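Local coordinates for GTPase-activating protein skywalker (PDB 5HJQ) that acts as a GTPase-activating protein for Rab35, regulating synaptic vesicle protein turnover through endosomal sorting, and binds phosphoinositides through its TBC domain, at residues His163-His168 / Ile278-Pro283; Tyr198-Ile203 / Ile215-Leu220; Val288-Cys293 / Ile299-Arg304. All coordinates share one frame; numbering follows the deposited sequence.

Contact 1 (His163-His168 / Ile278-Pro283)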
loop_
_atom_site.group_PDB
_atom_site.type_symbol
_atom_site.label_atom_id
_atom_site.label_comp_id
_atom_site.label_asym_id
_atom_site.label_seq_id
_atom_site.Cartn_x
_atom_site.Cartn_y
_atom_site.Cartn_z
ATOM N N HIS A 163 -5.616 -11.634 -4.859
ATOM C CA HIS A 163 -4.532 -10.764 -4.409
ATOM C C HIS A 163 -4.113 -10.985 -2.954
ATOM O O HIS A 163 -4.076 -10.048 -2.155
ATOM C CB HIS A 163 -4.925 -9.302 -4.610
ATOM C CG HIS A 163 -5.126 -8.929 -6.045
ATOM N ND1 HIS A 163 -6.352 -9.012 -6.670
ATOM C CD2 HIS A 163 -4.256 -8.485 -6.982
ATOM C CE1 HIS A 163 -6.230 -8.626 -7.927
ATOM N NE2 HIS A 163 -4.969 -8.303 -8.143
ATOM N N CYS A 164 -3.797 -12.226 -2.612
ATOM C CA CYS A 164 -3.138 -12.502 -1.343
ATOM C C CYS A 164 -1.639 -12.526 -1.592
ATOM O O CYS A 164 -0.983 -13.555 -1.428
ATOM C CB CYS A 164 -3.627 -13.816 -0.738
ATOM S SG CYS A 164 -5.379 -13.777 -0.287
ATOM N N LEU A 165 -1.117 -11.376 -2.009
ATOM C CA LEU A 165 0.268 -11.239 -2.442
ATOM C C LEU A 165 1.252 -11.567 -1.325
ATOM O O LEU A 165 1.278 -10.895 -0.295
ATOM C CB LEU A 165 0.511 -9.820 -2.957
ATOM C CG LEU A 165 -0.436 -9.386 -4.077
ATOM C CD1 LEU A 165 -0.351 -7.887 -4.317
ATOM C CD2 LEU A 165 -0.131 -10.151 -5.356
ATOM N N PRO A 166 2.067 -12.612 -1.534
ATOM C CA PRO A 166 3.008 -13.129 -0.536
ATOM C C PRO A 166 4.392 -12.487 -0.601
ATOM O O PRO A 166 5.117 -12.513 0.397
ATOM C CB PRO A 166 3.089 -14.611 -0.892
ATOM C CG PRO A 166 2.941 -14.619 -2.384
ATOM C CD PRO A 166 2.028 -13.460 -2.739
ATOM N N TYR A 167 4.740 -11.927 -1.758
ATOM C CA TYR A 167 6.071 -11.371 -1.999
ATOM C C TYR A 167 7.163 -12.395 -1.679
ATOM O O TYR A 167 7.182 -13.479 -2.257
ATOM C CB TYR A 167 6.269 -10.086 -1.190
ATOM C CG TYR A 167 5.202 -9.047 -1.459
ATOM C CD1 TYR A 167 5.135 -8.394 -2.684
ATOM C CD2 TYR A 167 4.258 -8.723 -0.491
ATOM C CE1 TYR A 167 4.158 -7.448 -2.940
ATOM C CE2 TYR A 167 3.276 -7.776 -0.738
ATOM C CZ TYR A 167 3.234 -7.143 -1.965
ATOM O OH TYR A 167 2.266 -6.200 -2.218
ATOM N N HIS A 168 8.056 -12.066 -0.750
ATOM C CA HIS A 168 9.197 -12.932 -0.464
ATOM C C HIS A 168 8.976 -13.842 0.744
ATOM O O HIS A 168 9.907 -14.501 1.204
ATOM C CB HIS A 168 10.457 -12.090 -0.248
ATOM C CG HIS A 168 10.858 -11.287 -1.446
ATOM N ND1 HIS A 168 11.276 -9.976 -1.357
ATOM C CD2 HIS A 168 10.904 -11.607 -2.760
ATOM C CE1 HIS A 168 11.563 -9.525 -2.566
ATOM N NE2 HIS A 168 11.346 -10.495 -3.435
ATOM N N ILE A 278 0.544 -0.402 -7.603
ATOM C CA ILE A 278 1.500 -0.239 -6.521
ATOM C C ILE A 278 1.801 -1.573 -5.846
ATOM O O ILE A 278 2.942 -2.026 -5.846
ATOM C CB ILE A 278 0.985 0.766 -5.468
ATOM C CG1 ILE A 278 0.814 2.152 -6.096
ATOM C CG2 ILE A 278 1.927 0.826 -4.274
ATOM C CD1 ILE A 278 0.100 3.147 -5.211
ATOM N N LEU A 279 0.770 -2.205 -5.292
ATOM C CA LEU A 279 0.942 -3.409 -4.480
ATOM C C LEU A 279 1.309 -4.663 -5.271
ATOM O O LEU A 279 1.905 -5.588 -4.723
ATOM C CB LEU A 279 -0.330 -3.685 -3.674
ATOM C CG LEU A 279 -0.686 -2.670 -2.586
ATOM C CD1 LEU A 279 -1.988 -3.049 -1.893
ATOM C CD2 LEU A 279 0.452 -2.545 -1.571
ATOM N N ALA A 280 0.954 -4.701 -6.552
ATOM C CA ALA A 280 1.187 -5.898 -7.356
ATOM C C ALA A 280 2.003 -5.619 -8.615
ATOM O O ALA A 280 2.126 -6.479 -9.488
ATOM C CB ALA A 280 -0.142 -6.544 -7.728
ATOM N N GLY A 281 2.560 -4.418 -8.710
ATOM C CA GLY A 281 3.351 -4.044 -9.866
ATOM C C GLY A 281 4.755 -3.609 -9.497
ATOM O O GLY A 281 5.730 -4.246 -9.893
ATOM N N LEU A 282 4.850 -2.517 -8.742
ATOM C CA LEU A 282 6.138 -1.966 -8.330
ATOM C C LEU A 282 6.990 -3.022 -7.647
ATOM O O LEU A 282 6.470 -3.854 -6.907
ATOM C CB LEU A 282 5.942 -0.775 -7.391
ATOM C CG LEU A 282 5.235 0.451 -7.964
ATOM C CD1 LEU A 282 5.257 1.594 -6.969
ATOM C CD2 LEU A 282 5.882 0.863 -9.275
ATOM N N PRO A 283 8.304 -2.999 -7.904
ATOM C CA PRO A 283 9.210 -3.946 -7.252
ATOM C C PRO A 283 9.198 -3.760 -5.735
ATOM O O PRO A 283 8.894 -2.661 -5.264
ATOM C CB PRO A 283 10.576 -3.598 -7.853
ATOM C CG PRO A 283 10.277 -2.849 -9.113
ATOM C CD PRO A 283 9.018 -2.102 -8.828
#
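Tyr167 and Leu279 are joined by the one hydrogen bond between these segments. The phenol OH of Tyr167 donates to the backbone O of Leu279 across 2.6 Å, meeting a lone pair in the carbonyl plane at a C=O...OH angle of 132°. The acceptor suits its place: the chain leaves helical geometry at Ala280, and Pro283, four positions on from Leu279, has no N-H, consistent with the carbonyl taking a side-chain donor. With its CG anti to the carbonyl carbon (chi1 -56°), Tyr167 sends its ring toward the end of helix 274-279, and the carbonyl oxygen lies at the ring's edge. A phenylalanine here would remove the donor and would probably leave the Leu279 carbonyl without this partner at the helix end.

The rest is van der Waals contact. Leu165 reaches over with a single methyl, CD1, which makes an apolar contact with CB of Ala280 at 3.7 Å and sits only 3.2 Å from O of Leu279, tight against the same carbonyl. Its own CB lies 3.9 Å above the Tyr167 plane, toward the rim, and probably helps limit the ring's movement. Ala280 is small enough to admit this branch. Pro199 and Ile203 of helix 197-204 and Leu287 of helix 284-297 also touch Tyr167.

This is a loop-to-helix-end junction in an all-helical TBC domain, with a tyrosine hydroxyl bonded to the carbonyl of a helix's last turn.

Contact 2 (Tyr198-Ile203 / Ile215-Leu220)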
loop_
_atom_site.group_PDB
_atom_site.type_symbol
_atom_site.label_atom_id
_atom_site.label_comp_id
_atom_site.label_asym_id
_atom_site.label_seq_id
_atom_site.Cartn_x
_atom_site.Cartn_y
_atom_site.Cartn_z
ATOM N N TYR A 198 -4.440 -7.987 3.253
ATOM C CA TYR A 198 -3.505 -9.109 3.188
ATOM C C TYR A 198 -2.124 -8.721 2.624
ATOM O O TYR A 198 -1.111 -9.066 3.233
ATOM C CB TYR A 198 -4.106 -10.260 2.374
ATOM C CG TYR A 198 -3.393 -11.585 2.545
ATOM C CD1 TYR A 198 -2.183 -11.836 1.908
ATOM C CD2 TYR A 198 -3.934 -12.590 3.334
ATOM C CE1 TYR A 198 -1.532 -13.046 2.058
ATOM C CE2 TYR A 198 -3.287 -13.800 3.491
ATOM C CZ TYR A 198 -2.090 -14.022 2.849
ATOM O OH TYR A 198 -1.448 -15.225 3.000
ATOM N N PRO A 199 -2.070 -8.023 1.465
ATOM C CA PRO A 199 -0.744 -7.641 0.953
ATOM C C PRO A 199 0.088 -6.822 1.941
ATOM O O PRO A 199 1.307 -6.986 1.995
ATOM C CB PRO A 199 -1.081 -6.804 -0.285
ATOM C CG PRO A 199 -2.369 -7.356 -0.754
ATOM C CD PRO A 199 -3.131 -7.680 0.497
ATOM N N ILE A 200 -0.567 -5.966 2.718
ATOM C CA ILE A 200 0.121 -5.152 3.713
ATOM C C ILE A 200 0.646 -6.026 4.855
ATOM O O ILE A 200 1.781 -5.858 5.312
ATOM C CB ILE A 200 -0.803 -4.055 4.275
ATOM C CG1 ILE A 200 -1.119 -3.013 3.198
ATOM C CG2 ILE A 200 -0.163 -3.375 5.475
ATOM C CD1 ILE A 200 -1.978 -1.868 3.699
ATOM N N THR A 201 -0.188 -6.960 5.302
ATOM C CA THR A 201 0.183 -7.910 6.344
ATOM C C THR A 201 1.462 -8.646 5.969
ATOM O O THR A 201 2.351 -8.827 6.800
ATOM C CB THR A 201 -0.936 -8.937 6.594
ATOM O OG1 THR A 201 -2.124 -8.255 7.010
ATOM C CG2 THR A 201 -0.525 -9.938 7.668
ATOM N N SER A 202 1.550 -9.054 4.708
ATOM C CA SER A 202 2.740 -9.720 4.194
ATOM C C SER A 202 3.969 -8.817 4.255
ATOM O O SER A 202 5.064 -9.274 4.567
ATOM C CB SER A 202 2.510 -10.188 2.755
ATOM O OG SER A 202 1.587 -11.262 2.707
ATOM N N ILE A 203 3.782 -7.538 3.945
ATOM C CA ILE A 203 4.881 -6.576 3.946
ATOM C C ILE A 203 5.424 -6.356 5.355
ATOM O O ILE A 203 6.637 -6.359 5.574
ATOM C CB ILE A 203 4.440 -5.224 3.352
ATOM C CG1 ILE A 203 4.058 -5.384 1.879
ATOM C CG2 ILE A 203 5.544 -4.193 3.491
ATOM C CD1 ILE A 203 3.670 -4.085 1.204
ATOM N N ILE A 215 -0.414 -5.913 15.610
ATOM C CA ILE A 215 -0.627 -4.674 16.350
ATOM C C ILE A 215 -0.517 -3.451 15.432
ATOM O O ILE A 215 -1.225 -2.458 15.613
ATOM C CB ILE A 215 0.368 -4.545 17.521
ATOM C CG1 ILE A 215 0.183 -5.701 18.508
ATOM C CG2 ILE A 215 0.180 -3.226 18.240
ATOM C CD1 ILE A 215 1.194 -5.703 19.658
ATOM N N CYS A 216 0.360 -3.530 14.435
ATOM C CA CYS A 216 0.410 -2.503 13.396
ATOM C C CYS A 216 -0.911 -2.421 12.642
ATOM O O CYS A 216 -1.484 -1.343 12.484
ATOM C CB CYS A 216 1.545 -2.776 12.410
ATOM S SG CYS A 216 3.173 -2.369 13.032
ATOM N N LEU A 217 -1.387 -3.574 12.184
ATOM C CA LEU A 217 -2.613 -3.661 11.397
ATOM C C LEU A 217 -3.834 -3.153 12.151
ATOM O O LEU A 217 -4.621 -2.375 11.611
ATOM C CB LEU A 217 -2.845 -5.104 10.950
ATOM C CG LEU A 217 -1.896 -5.580 9.853
ATOM C CD1 LEU A 217 -1.660 -7.078 9.927
ATOM C CD2 LEU A 217 -2.437 -5.182 8.487
ATOM N N ALA A 218 -3.991 -3.596 13.394
ATOM C CA ALA A 218 -5.119 -3.175 14.216
ATOM C C ALA A 218 -5.066 -1.674 14.485
ATOM O O ALA A 218 -6.099 -1.030 14.658
ATOM C CB ALA A 218 -5.144 -3.946 15.522
ATOM N N GLY A 219 -3.855 -1.127 14.529
ATOM C CA GLY A 219 -3.685 0.306 14.668
ATOM C C GLY A 219 -4.191 1.013 13.427
ATOM O O GLY A 219 -5.032 1.908 13.510
ATOM N N LEU A 220 -3.678 0.598 12.272
ATOM C CA LEU A 220 -4.044 1.194 10.986
ATOM C C LEU A 220 -5.541 1.118 10.692
ATOM O O LEU A 220 -6.175 2.126 10.381
ATOM C CB LEU A 220 -3.273 0.513 9.851
ATOM C CG LEU A 220 -1.750 0.638 9.894
ATOM C CD1 LEU A 220 -1.122 0.088 8.622
ATOM C CD2 LEU A 220 -1.340 2.086 10.114
#
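Leu217 points its forked end at helix 197-204 and meets two neighbouring residues there. Its CD1 lies 3.2 Å from OG1 of Thr201, and CD2 is almost as near the same oxygen, at 3.4 Å, both methyls facing it from the same side. These are van der Waals contacts, the two side chains crossing at about a right angle. CD1 also approaches the threonine methyl CG2, at 3.8 Å. On the Ile200 side, CD2 of Leu217 faces CG2 at 4.2 Å, a looser contact, the side chains running past each other in opposite directions.

The hydroxyl tolerates this oily surrounding because its polar need is met within its own helix. Thr201 OG1 stands beside the backbone N (chi1 -60°), where it hydrogen-bonds to the carbonyl of Leu197 one turn back. Threonine is compact, and its hydroxyl, already bonded, can lie against the leucine methyls, with its own methyl adding to the contact.

Further out, Ile180 and Leu184 of helix 171-187 also press on Leu217, while Tyr294 of helix 284-297 touches Ile200. Leu217 thus packs between helices 197-204 and 171-187. Such buried packing between the successive helices 197-204 and 210-221 belongs to the hydrophobic core of the all-helical TBC fold.

Contact 3 (Val288-Cys293 / Ile299-Arg304). With I3P (D-myo-inositol-1,4,5-triphosphate), chain B.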
loop_
_atom_site.group_PDB
_atom_site.type_symbol
_atom_site.label_atom_id
_atom_site.label_comp_id
_atom_site.label_asym_id
_atom_site.label_seq_id
_atom_site.Cartn_x
_atom_site.Cartn_y
_atom_site.Cartn_z
ATOM N N VAL A 288 8.664 -0.841 -0.233
ATOM C CA VAL A 288 9.175 -0.655 1.120
ATOM C C VAL A 288 9.326 0.823 1.471
ATOM O O VAL A 288 8.836 1.273 2.508
ATOM C CB VAL A 288 10.528 -1.367 1.302
ATOM C CG1 VAL A 288 11.145 -0.996 2.635
ATOM C CG2 VAL A 288 10.346 -2.873 1.194
ATOM N N ARG A 289 9.997 1.573 0.604
ATOM C CA ARG A 289 10.144 3.010 0.802
ATOM C C ARG A 289 8.779 3.697 0.852
ATOM O O ARG A 289 8.575 4.630 1.629
ATOM C CB ARG A 289 11.000 3.622 -0.307
ATOM C CG ARG A 289 12.456 3.199 -0.272
ATOM C CD ARG A 289 13.173 3.785 0.934
ATOM N NE ARG A 289 13.239 5.243 0.894
ATOM C CZ ARG A 289 12.550 6.042 1.703
ATOM N NH1 ARG A 289 11.745 5.526 2.620
ATOM N NH2 ARG A 289 12.670 7.359 1.602
ATOM N N ILE A 290 7.847 3.227 0.025
ATOM C CA ILE A 290 6.486 3.755 0.027
ATOM C C ILE A 290 5.797 3.475 1.361
ATOM O O ILE A 290 5.139 4.348 1.926
ATOM C CB ILE A 290 5.642 3.161 -1.122
ATOM C CG1 ILE A 290 6.162 3.644 -2.475
ATOM C CG2 ILE A 290 4.179 3.542 -0.972
ATOM C CD1 ILE A 290 5.404 3.077 -3.655
ATOM N N MET A 291 5.955 2.256 1.863
ATOM C CA MET A 291 5.384 1.888 3.156
ATOM C C MET A 291 5.922 2.750 4.295
ATOM O O MET A 291 5.181 3.076 5.225
ATOM C CB MET A 291 5.644 0.411 3.454
ATOM C CG MET A 291 4.780 -0.547 2.634
ATOM S SD MET A 291 3.008 -0.203 2.744
ATOM C CE MET A 291 2.688 0.412 1.096
ATOM N N ASP A 292 7.201 3.114 4.214
ATOM C CA ASP A 292 7.826 3.993 5.204
ATOM C C ASP A 292 7.024 5.268 5.431
ATOM O O ASP A 292 6.734 5.639 6.569
ATOM C CB ASP A 292 9.253 4.366 4.783
ATOM C CG ASP A 292 10.228 3.214 4.925
ATOM O OD1 ASP A 292 9.952 2.287 5.719
ATOM O OD2 ASP A 292 11.277 3.239 4.244
ATOM N N CYS A 293 6.672 5.939 4.339
ATOM C CA CYS A 293 5.918 7.182 4.419
ATOM C C CYS A 293 4.436 6.922 4.667
ATOM O O CYS A 293 3.782 7.655 5.412
ATOM C CB CYS A 293 6.106 7.996 3.139
ATOM S SG CYS A 293 7.837 8.401 2.780
ATOM N N ILE A 299 -3.073 7.058 3.328
ATOM C CA ILE A 299 -3.369 6.589 1.976
ATOM C C ILE A 299 -3.063 7.628 0.891
ATOM O O ILE A 299 -2.993 7.299 -0.294
ATOM C CB ILE A 299 -4.854 6.163 1.859
ATOM C CG1 ILE A 299 -5.090 5.307 0.608
ATOM C CG2 ILE A 299 -5.767 7.381 1.881
ATOM C CD1 ILE A 299 -6.537 4.918 0.396
ATOM N N LYS A 300 -2.885 8.881 1.292
ATOM C CA LYS A 300 -2.603 9.943 0.333
ATOM C C LYS A 300 -1.283 9.703 -0.388
ATOM O O LYS A 300 -1.146 10.025 -1.572
ATOM C CB LYS A 300 -2.584 11.305 1.020
ATOM C CG LYS A 300 -2.455 12.466 0.048
ATOM C CD LYS A 300 -2.704 13.792 0.733
ATOM C CE LYS A 300 -1.872 14.892 0.104
ATOM N NZ LYS A 300 -2.088 16.210 0.762
ATOM N N VAL A 301 -0.323 9.130 0.335
ATOM C CA VAL A 301 0.955 8.734 -0.239
ATOM C C VAL A 301 0.722 7.808 -1.424
ATOM O O VAL A 301 1.377 7.928 -2.457
ATOM C CB VAL A 301 1.860 8.032 0.811
ATOM C CG1 VAL A 301 3.040 7.340 0.139
ATOM C CG2 VAL A 301 2.345 9.032 1.851
ATOM N N LEU A 302 -0.225 6.890 -1.266
ATOM C CA LEU A 302 -0.575 5.960 -2.331
ATOM C C LEU A 302 -1.227 6.688 -3.504
ATOM O O LEU A 302 -1.005 6.324 -4.657
ATOM C CB LEU A 302 -1.504 4.866 -1.805
ATOM C CG LEU A 302 -0.914 4.008 -0.681
ATOM C CD1 LEU A 302 -1.805 2.809 -0.376
ATOM C CD2 LEU A 302 0.500 3.555 -1.022
ATOM N N TYR A 303 -2.035 7.705 -3.203
ATOM C CA TYR A 303 -2.646 8.535 -4.243
ATOM C C TYR A 303 -1.557 9.163 -5.099
ATOM O O TYR A 303 -1.615 9.114 -6.327
ATOM C CB TYR A 303 -3.521 9.648 -3.651
ATOM C CG TYR A 303 -4.792 9.211 -2.950
ATOM C CD1 TYR A 303 -5.151 7.873 -2.868
ATOM C CD2 TYR A 303 -5.641 10.151 -2.376
ATOM C CE1 TYR A 303 -6.317 7.483 -2.227
ATOM C CE2 TYR A 303 -6.808 9.773 -1.736
ATOM C CZ TYR A 303 -7.142 8.440 -1.665
ATOM O OH TYR A 303 -8.307 8.072 -1.030
ATOM N N ARG A 304 -0.566 9.748 -4.431
ATOM C CA ARG A 304 0.538 10.427 -5.098
ATOM C C ARG A 304 1.288 9.507 -6.055
ATOM O O ARG A 304 1.535 9.866 -7.203
ATOM C CB ARG A 304 1.519 10.993 -4.069
ATOM C CG ARG A 304 0.943 12.028 -3.119
ATOM C CD ARG A 304 1.975 12.409 -2.053
ATOM N NE ARG A 304 1.571 13.582 -1.286
ATOM C CZ ARG A 304 1.721 14.832 -1.708
ATOM N NH1 ARG A 304 2.266 15.072 -2.894
ATOM N NH2 ARG A 304 1.323 15.841 -0.948
HETATM C C1 I3P B . -0.164 20.580 0.545
HETATM C C2 I3P B . -0.607 21.657 1.520
HETATM C C3 I3P B . -1.480 21.103 2.647
HETATM C C4 I3P B . -1.237 19.656 3.080
HETATM C C5 I3P B . -0.241 18.802 2.301
HETATM C C6 I3P B . 0.636 19.566 1.300
HETATM O O1 I3P B . 0.666 21.101 -0.510
HETATM O O2 I3P B . 0.529 22.241 2.086
HETATM O O3 I3P B . -1.315 21.935 3.792
HETATM O O4 I3P B . -2.512 18.985 3.044
HETATM O O5 I3P B . 0.595 18.146 3.223
HETATM O O6 I3P B . 1.211 18.656 0.368
HETATM P P1 I3P B . 0.484 22.597 -1.068
HETATM O O11 I3P B . 0.978 23.575 -0.062
HETATM O O12 I3P B . 1.305 22.746 -2.330
HETATM O O13 I3P B . -0.995 22.873 -1.402
HETATM P P4 I3P B . -3.168 18.540 4.441
HETATM O O41 I3P B . -2.321 19.059 5.579
HETATM O O42 I3P B . -3.229 17.012 4.499
HETATM O O43 I3P B . -4.599 19.118 4.549
HETATM P P5 I3P B . 1.274 16.783 2.821
HETATM O O51 I3P B . 1.802 16.114 4.037
HETATM O O52 I3P B . 0.256 15.884 2.169
HETATM O O53 I3P B . 2.411 17.028 1.863
#
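Helices 284-297 and 300-317 follow each other as a helical hairpin in which Val301 and Leu302 pack against Ile290 and Cys293. The axes of the short segments run at 139° to each other and approach to 9.8 Å. CG2 of Ile290 touches both residues of the second helix: it lies 3.7 Å from CD2 of Leu302 and 4.1 Å from CG1 of Val301. The other valine methyl, CG2, reaches CB of Cys293 at 4.1 Å. Valine suits its place because its two methyls reach different partners; Ile290 and Leu302 each use one. CE of Met291 adds a looser touch on Leu302.

The helix 300-317 also carries charges to the inositol trisphosphate. Arg304, extended from CG to NE, brings NH2 to phosphate oxygen O52 at 3.3 Å in a fairly straight bond (N-H...O 162°), while the inositol oxygen O6 sits in the guanidinium plane, at its edge, 3.1 Å from NH2. NH1 instead bonds to the carbonyls of Ala354 and Ile357, which probably restrains the guanidinium's rotation. Lys300, its CG anti to the backbone N (chi1 -173°), brings NZ to O52 at 2.8 Å through a chain bent at chi3, although the position of NZ is less certain. With that caution, two cations converge on one oxygen of the 5-phosphate, and Lys98, Arg102 and Arg358 bind the ligand too.

On helix 284-297, Arg289 NH1 forms a salt bridge to OD2 of Asp292 at 2.8 Å; Arg113 shares that carboxylate, and Trp117 NE1 bonds to its OD1.

Helix 300-317 packs on its neighbour through apolar side chains and, with Lys300 and Arg304, lines the basic phosphoinositide-binding pocket of this TBC domain.

Contacts 2 and 3 are buried, whereas contact 1 is only partly so, and the chemistry follows: contact 1 relies on a hydrogen bond to a helix-end carbonyl, while the other two have no hydrogen bond between their segments and rely on van der Waals packing of mainly apolar side chains. Contact 3 alone reaches the ligand, with charges on the far side of its seam. Helix 197-204 of contact 2 lies against loop 163-168 of contact 1, where Leu165 O and Ser202 OG make a probable hydrogen bond. Ile278 and Leu282 of contact 1 pack on Leu302 and Ile290 of contact 3, and Ile203 meets Met291; the three contacts adjoin one another, contact 1 being the least buried.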